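Local coordinates for protein eukaryotic translation initiation factor 2A (Schizosaccharomyces pombe, PDB 3WJ9) that probably directs methionyl-tRNAi to the 40S ribosomal subunit during translation initiation on a small number of mRNAs, at residues G65-L68 with T69-P72; M345-I348 with T349-E352. All blocks are in the same frame, centred on the assembly; numbering follows the deposited sequence.

Contact 1: residues G65-L68 with T69-P72; sequences GAKL and TQLP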
ATOM      1  N   GLY A  65      -5.373 -23.912   0.141  1.00 53.34           N
ATOM      2  CA  GLY A  65      -6.598 -23.282   0.597  1.00 42.71           C
ATOM      3  C   GLY A  65      -6.893 -23.702   2.021  1.00 47.74           C
ATOM      4  O   GLY A  65      -7.889 -23.285   2.612  1.00 55.89           O
ATOM      5  N   ALA A  66      -6.011 -24.527   2.574  1.00 47.65           N
ATOM      6  CA  ALA A  66      -6.201 -25.079   3.909  1.00 45.61           C
ATOM      7  C   ALA A  66      -6.197 -24.000   4.981  1.00 47.81           C
ATOM      8  O   ALA A  66      -5.298 -23.160   5.033  1.00 52.73           O
ATOM      9  CB  ALA A  66      -5.129 -26.117   4.211  1.00 40.61           C
ATOM     10  N   LYS A  67      -7.218 -24.030   5.828  1.00 48.55           N
ATOM     11  CA  LYS A  67      -7.275 -23.155   6.988  1.00 45.60           C
ATOM     12  C   LYS A  67      -6.109 -23.479   7.911  1.00 50.77           C
ATOM     13  O   LYS A  67      -5.796 -24.646   8.139  1.00 56.25           O
ATOM     14  CB  LYS A  67      -8.609 -23.314   7.717  1.00 54.19           C
ATOM     15  CG  LYS A  67      -8.730 -22.491   8.983  1.00 67.49           C
ATOM     16  CD  LYS A  67     -10.068 -22.729   9.658  1.00 64.54           C
ATOM     17  CE  LYS A  67     -10.286 -21.760  10.802  1.00 74.39           C
ATOM     18  NZ  LYS A  67     -11.640 -21.907  11.405  1.00 87.47           N
ATOM     19  N   LEU A  68      -5.458 -22.444   8.430  1.00 52.58           N
ATOM     20  CA  LEU A  68      -4.279 -22.635   9.262  1.00 51.66           C
ATOM     21  C   LEU A  68      -4.487 -22.122  10.681  1.00 56.21           C
ATOM     22  O   LEU A  68      -4.224 -22.833  11.651  1.00 66.30           O
ATOM     23  CB  LEU A  68      -3.068 -21.935   8.638  1.00 47.90           C
ATOM     24  CG  LEU A  68      -2.534 -22.481   7.314  1.00 59.82           C
ATOM     25  CD1 LEU A  68      -1.441 -21.576   6.777  1.00 51.09           C
ATOM     26  CD2 LEU A  68      -2.017 -23.897   7.494  1.00 55.31           C
ATOM     27  N   THR A  69      -4.968 -20.889  10.794  1.00 53.26           N
ATOM     28  CA  THR A  69      -5.019 -20.201  12.077  1.00 53.41           C
ATOM     29  C   THR A  69      -6.386 -19.586  12.344  1.00 56.40           C
ATOM     30  O   THR A  69      -7.078 -19.164  11.416  1.00 52.34           O
ATOM     31  CB  THR A  69      -3.948 -19.094  12.142  1.00 54.75           C
ATOM     32  OG1 THR A  69      -2.673 -19.645  11.790  1.00 39.17           O
ATOM     33  CG2 THR A  69      -3.867 -18.480  13.539  1.00 50.38           C
ATOM     34  N   GLN A  70      -6.771 -19.541  13.615  1.00 66.90           N
ATOM     35  CA  GLN A  70      -8.014 -18.895  14.006  1.00 64.44           C
ATOM     36  C   GLN A  70      -7.778 -17.768  15.009  1.00 58.43           C
ATOM     37  O   GLN A  70      -7.193 -17.977  16.071  1.00 67.10           O
ATOM     38  CB  GLN A  70      -8.985 -19.916  14.593  1.00 74.51           C
ATOM     39  CG  GLN A  70     -10.324 -19.317  14.942  1.00 69.70           C
ATOM     40  CD  GLN A  70     -10.916 -18.568  13.768  1.00 69.61           C
ATOM     41  OE1 GLN A  70     -11.453 -19.170  12.840  1.00 86.30           O
ATOM     42  NE2 GLN A  70     -10.814 -17.247  13.799  1.00 68.93           N
ATOM     43  N   LEU A  71      -8.241 -16.570  14.663  1.00 51.98           N
ATOM     44  CA  LEU A  71      -8.137 -15.417  15.548  1.00 49.49           C
ATOM     45  C   LEU A  71      -9.510 -14.950  16.015  1.00 52.97           C
ATOM     46  O   LEU A  71     -10.382 -14.653  15.196  1.00 65.86           O
ATOM     47  CB  LEU A  71      -7.409 -14.271  14.847  1.00 45.93           C
ATOM     48  CG  LEU A  71      -6.143 -14.654  14.079  1.00 42.95           C
ATOM     49  CD1 LEU A  71      -5.514 -13.427  13.442  1.00 30.66           C
ATOM     50  CD2 LEU A  71      -5.157 -15.357  14.995  1.00 51.49           C
ATOM     51  N   PRO A  72      -9.706 -14.872  17.340  1.00 59.62           N
ATOM     52  CA  PRO A  72     -10.969 -14.391  17.909  1.00 51.58           C
ATOM     53  C   PRO A  72     -11.115 -12.878  17.785  1.00 50.53           C
ATOM     54  O   PRO A  72     -11.391 -12.202  18.775  1.00 64.45           O
ATOM     55  CB  PRO A  72     -10.873 -14.816  19.377  1.00 44.64           C
ATOM     56  CG  PRO A  72      -9.416 -14.835  19.660  1.00 52.66           C
ATOM     57  CD  PRO A  72      -8.742 -15.266  18.382  1.00 63.94           C
TER
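Lys67 and Gln70 meet three residues apart on a single strand, a worked example of how a beta bulge alters which side chains are neighbours. In a regular strand such residues point to opposite faces; here the irregularity between them turns both to the same face. The segment 65-68 comes out of a turn in which Ser64 OG bonds to Ala66 N, and Lys67 is its first residue to touch the segment 69-72. With CG anti to the backbone N (chi1 177°) and every later bond extended, the lysine chain runs straight out until its ammonium reaches the amide. Lys67 NZ donates to Gln70 OE1 at 3.1 Å, approaching within the carbonyl plane onto a lone pair, with a C=O...N angle of 144°. Lys67 CE follows at 3.5 Å from the same Gln70 OE1. Gln70 meets the lysine by bending at chi2 (52°), and on the other branch of its amide Gln70 NE2 makes a weak hydrogen bond of 3.0 Å to Leu71 O. Were an alanine to stand in place of Gln70, the lysine ammonium would probably lose this acceptor and its long, exposed chain would be freer to swing. Leu68 comes next: it and Thr69 share one partner, both bonding through the backbone to Ile59, which makes the bulge a classic one, and their side chains emerge together on the face away from the lysine and glutamine. Thr69 is the buried member, and its OG1 bonds to the carbonyl O of Thr111. Strand 67-71 is the outermost strand of its four-stranded propeller blade, paired antiparallel with strand 57-61, where Lys67 and Gln70 both rest on Val58; the bond from Thr69 and the packing of Leu71 on Trp109 join it to the following blade, whose four strands run from 76-81 to 116-120.

Contact 2: residues M345-I348 with T349-E352; sequences MKKI and TTVE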
HETATM    1  N   MSE A 345       9.671   4.165 -24.849  1.00 88.56           N
HETATM    2  CA  MSE A 345       8.398   4.698 -24.419  1.00 87.51           C
HETATM    3  C   MSE A 345       7.355   4.487 -25.483  1.00 78.34           C
HETATM    4  O   MSE A 345       6.488   5.369 -25.656  1.00 69.29           O
HETATM    5  CB  MSE A 345       8.534   6.174 -24.060  1.00 82.81           C
HETATM    6  CG  MSE A 345       7.731   6.515 -22.807  1.00101.73           C
HETATM    7 SE   MSE A 345       8.132   5.268 -21.332  1.00172.49          SE
HETATM    8  CE  MSE A 345       7.016   6.126 -19.957  1.00 78.80           C
ATOM      9  N   LYS A 346       7.391   3.359 -26.182  1.00 64.30           N
ATOM     10  CA  LYS A 346       6.323   3.024 -27.124  1.00 75.41           C
ATOM     11  C   LYS A 346       5.082   2.621 -26.357  1.00 69.46           C
ATOM     12  O   LYS A 346       5.174   2.053 -25.268  1.00 67.35           O
ATOM     13  CB  LYS A 346       6.691   1.876 -28.071  1.00 79.26           C
ATOM     14  CG  LYS A 346       7.973   1.985 -28.864  1.00 88.83           C
ATOM     15  CD  LYS A 346       8.235   3.346 -29.471  1.00 91.64           C
ATOM     16  CE  LYS A 346       9.463   3.266 -30.374  1.00 89.52           C
ATOM     17  NZ  LYS A 346       9.929   4.596 -30.840  1.00 85.97           N
ATOM     18  N   LYS A 347       3.924   2.908 -26.933  1.00 71.19           N
ATOM     19  CA  LYS A 347       2.690   2.334 -26.435  1.00 65.71           C
ATOM     20  C   LYS A 347       2.402   1.065 -27.224  1.00 72.62           C
ATOM     21  O   LYS A 347       2.486   1.054 -28.454  1.00 87.71           O
ATOM     22  CB  LYS A 347       1.536   3.325 -26.548  1.00 53.01           C
ATOM     23  CG  LYS A 347       0.416   3.051 -25.565  1.00 52.38           C
ATOM     24  CD  LYS A 347      -0.532   4.231 -25.450  1.00 57.41           C
ATOM     25  CE  LYS A 347      -1.097   4.620 -26.803  1.00 73.59           C
ATOM     26  NZ  LYS A 347      -1.873   3.503 -27.411  1.00 80.21           N
ATOM     27  N   ILE A 348       2.083  -0.006 -26.509  1.00 61.96           N
ATOM     28  CA  ILE A 348       1.821  -1.296 -27.131  1.00 60.37           C
ATOM     29  C   ILE A 348       0.357  -1.673 -26.981  1.00 54.50           C
ATOM     30  O   ILE A 348      -0.135  -2.582 -27.650  1.00 65.17           O
ATOM     31  CB  ILE A 348       2.684  -2.411 -26.513  1.00 68.91           C
ATOM     32  CG1 ILE A 348       2.238  -2.692 -25.076  1.00 57.91           C
ATOM     33  CG2 ILE A 348       4.155  -2.031 -26.555  1.00 67.67           C
ATOM     34  CD1 ILE A 348       2.922  -3.879 -24.439  1.00 57.88           C
ATOM     35  N   THR A 349      -0.337  -0.969 -26.094  1.00 47.89           N
ATOM     36  CA  THR A 349      -1.695  -1.344 -25.735  1.00 48.48           C
ATOM     37  C   THR A 349      -2.518  -0.160 -25.237  1.00 47.68           C
ATOM     38  O   THR A 349      -2.055   0.640 -24.424  1.00 57.91           O
ATOM     39  CB  THR A 349      -1.686  -2.442 -24.648  1.00 55.68           C
ATOM     40  OG1 THR A 349      -1.038  -3.615 -25.154  1.00 69.54           O
ATOM     41  CG2 THR A 349      -3.100  -2.802 -24.229  1.00 55.18           C
ATOM     42  N   THR A 350      -3.736  -0.050 -25.756  1.00 60.56           N
ATOM     43  CA  THR A 350      -4.736   0.853 -25.209  1.00 46.21           C
ATOM     44  C   THR A 350      -6.025   0.077 -24.980  1.00 51.95           C
ATOM     45  O   THR A 350      -6.608  -0.462 -25.920  1.00 63.54           O
ATOM     46  CB  THR A 350      -5.017   2.050 -26.139  1.00 51.48           C
ATOM     47  OG1 THR A 350      -3.860   2.891 -26.210  1.00 66.45           O
ATOM     48  CG2 THR A 350      -6.194   2.865 -25.615  1.00 40.68           C
ATOM     49  N   VAL A 351      -6.451  -0.004 -23.724  1.00 51.32           N
ATOM     50  CA  VAL A 351      -7.736  -0.607 -23.392  1.00 46.47           C
ATOM     51  C   VAL A 351      -8.559   0.377 -22.580  1.00 39.27           C
ATOM     52  O   VAL A 351      -8.019   1.315 -21.997  1.00 56.18           O
ATOM     53  CB  VAL A 351      -7.585  -1.921 -22.591  1.00 50.21           C
ATOM     54  CG1 VAL A 351      -6.575  -2.841 -23.252  1.00 55.40           C
ATOM     55  CG2 VAL A 351      -7.187  -1.637 -21.152  1.00 44.38           C
ATOM     56  N   GLU A 352      -9.869   0.173 -22.549  1.00 40.95           N
ATOM     57  CA  GLU A 352     -10.707   0.990 -21.692  1.00 49.97           C
ATOM     58  C   GLU A 352     -11.373   0.133 -20.632  1.00 49.18           C
ATOM     59  O   GLU A 352     -11.810  -0.985 -20.898  1.00 37.24           O
ATOM     60  CB  GLU A 352     -11.762   1.747 -22.498  1.00 68.24           C
ATOM     61  CG  GLU A 352     -12.549   2.739 -21.653  1.00 75.81           C
ATOM     62  CD  GLU A 352     -13.627   3.461 -22.432  1.00 75.12           C
ATOM     63  OE1 GLU A 352     -13.727   3.239 -23.654  1.00 91.96           O
ATOM     64  OE2 GLU A 352     -14.369   4.257 -21.819  1.00 61.55           O
TER
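The outer strand of a beta-propeller blade, at the passage from the third WD repeat to the fourth, holds the contact of Lys347 and Ile348 with Thr349 and Thr350. Ile348 and Thr349 both make backbone hydrogen bonds to Ile338 of the partner strand, a pattern consistent with a beta bulge. Its effect is that Lys347 and Thr350 share one face of the strand, whereas Ile348 and Thr349 share the other. On the first face the lysine chain as a whole runs forward along the strand, and its last two torsions (chi3 56°, chi4 61°) bend its end toward the threonine. Lys347 CG passes 3.6 Å from Thr349 O on the way. The ammonium is modelled as a donor to the hydroxyl of Thr350, but the separation, 2.4 Å between Lys347 NZ and Thr350 OG1, is too short to be trusted, and the detail of the bond is doubtful. Thr350 OG1 is also bonded to Asp337 OD1, and this carboxylate, whose residue the lysine chain also touches, may favour an ammonium here. On the second face Ile348 has CG1 in the crowded position between its backbone N and carbonyl carbon (chi1 69°), which carries the branch across the next side chain at an angle: Ile348 CG1 is 3.4 Å from Thr349 OG1. Thr349 is buried, and its hydroxyl is gripped from outside the strand, with hydrogen bonds to the carbonyl oxygens of Ile388 and Thr389. Those two residues lie in the turn linking strands 382-387 and 392-397 of the following blade, while strand 346-352 closes its own blade antiparallel to strand 335-340, with Lys347 over Asp337 and Phe339 and Val351 against Ile336.

How the contacts relate
Contact 1 precedes contact 2 along the chain, and the two lie far apart in one beta-propeller domain, their centres about 42 Å apart and their nearest atoms about 31 Å. They share no sheet, yet they occupy equivalent places: each is on the fourth, outermost strand of a four-stranded antiparallel blade, 67-71 in one and 346-352 in the other. In both, a lysine turns toward a polar residue three positions on, though only in contact 1 is the bond length plausible, and a buried threonine bonds into the turn between the third and fourth strands of the next blade. The same local device thus appears at two separate places in the propeller, each time tying a blade to the next.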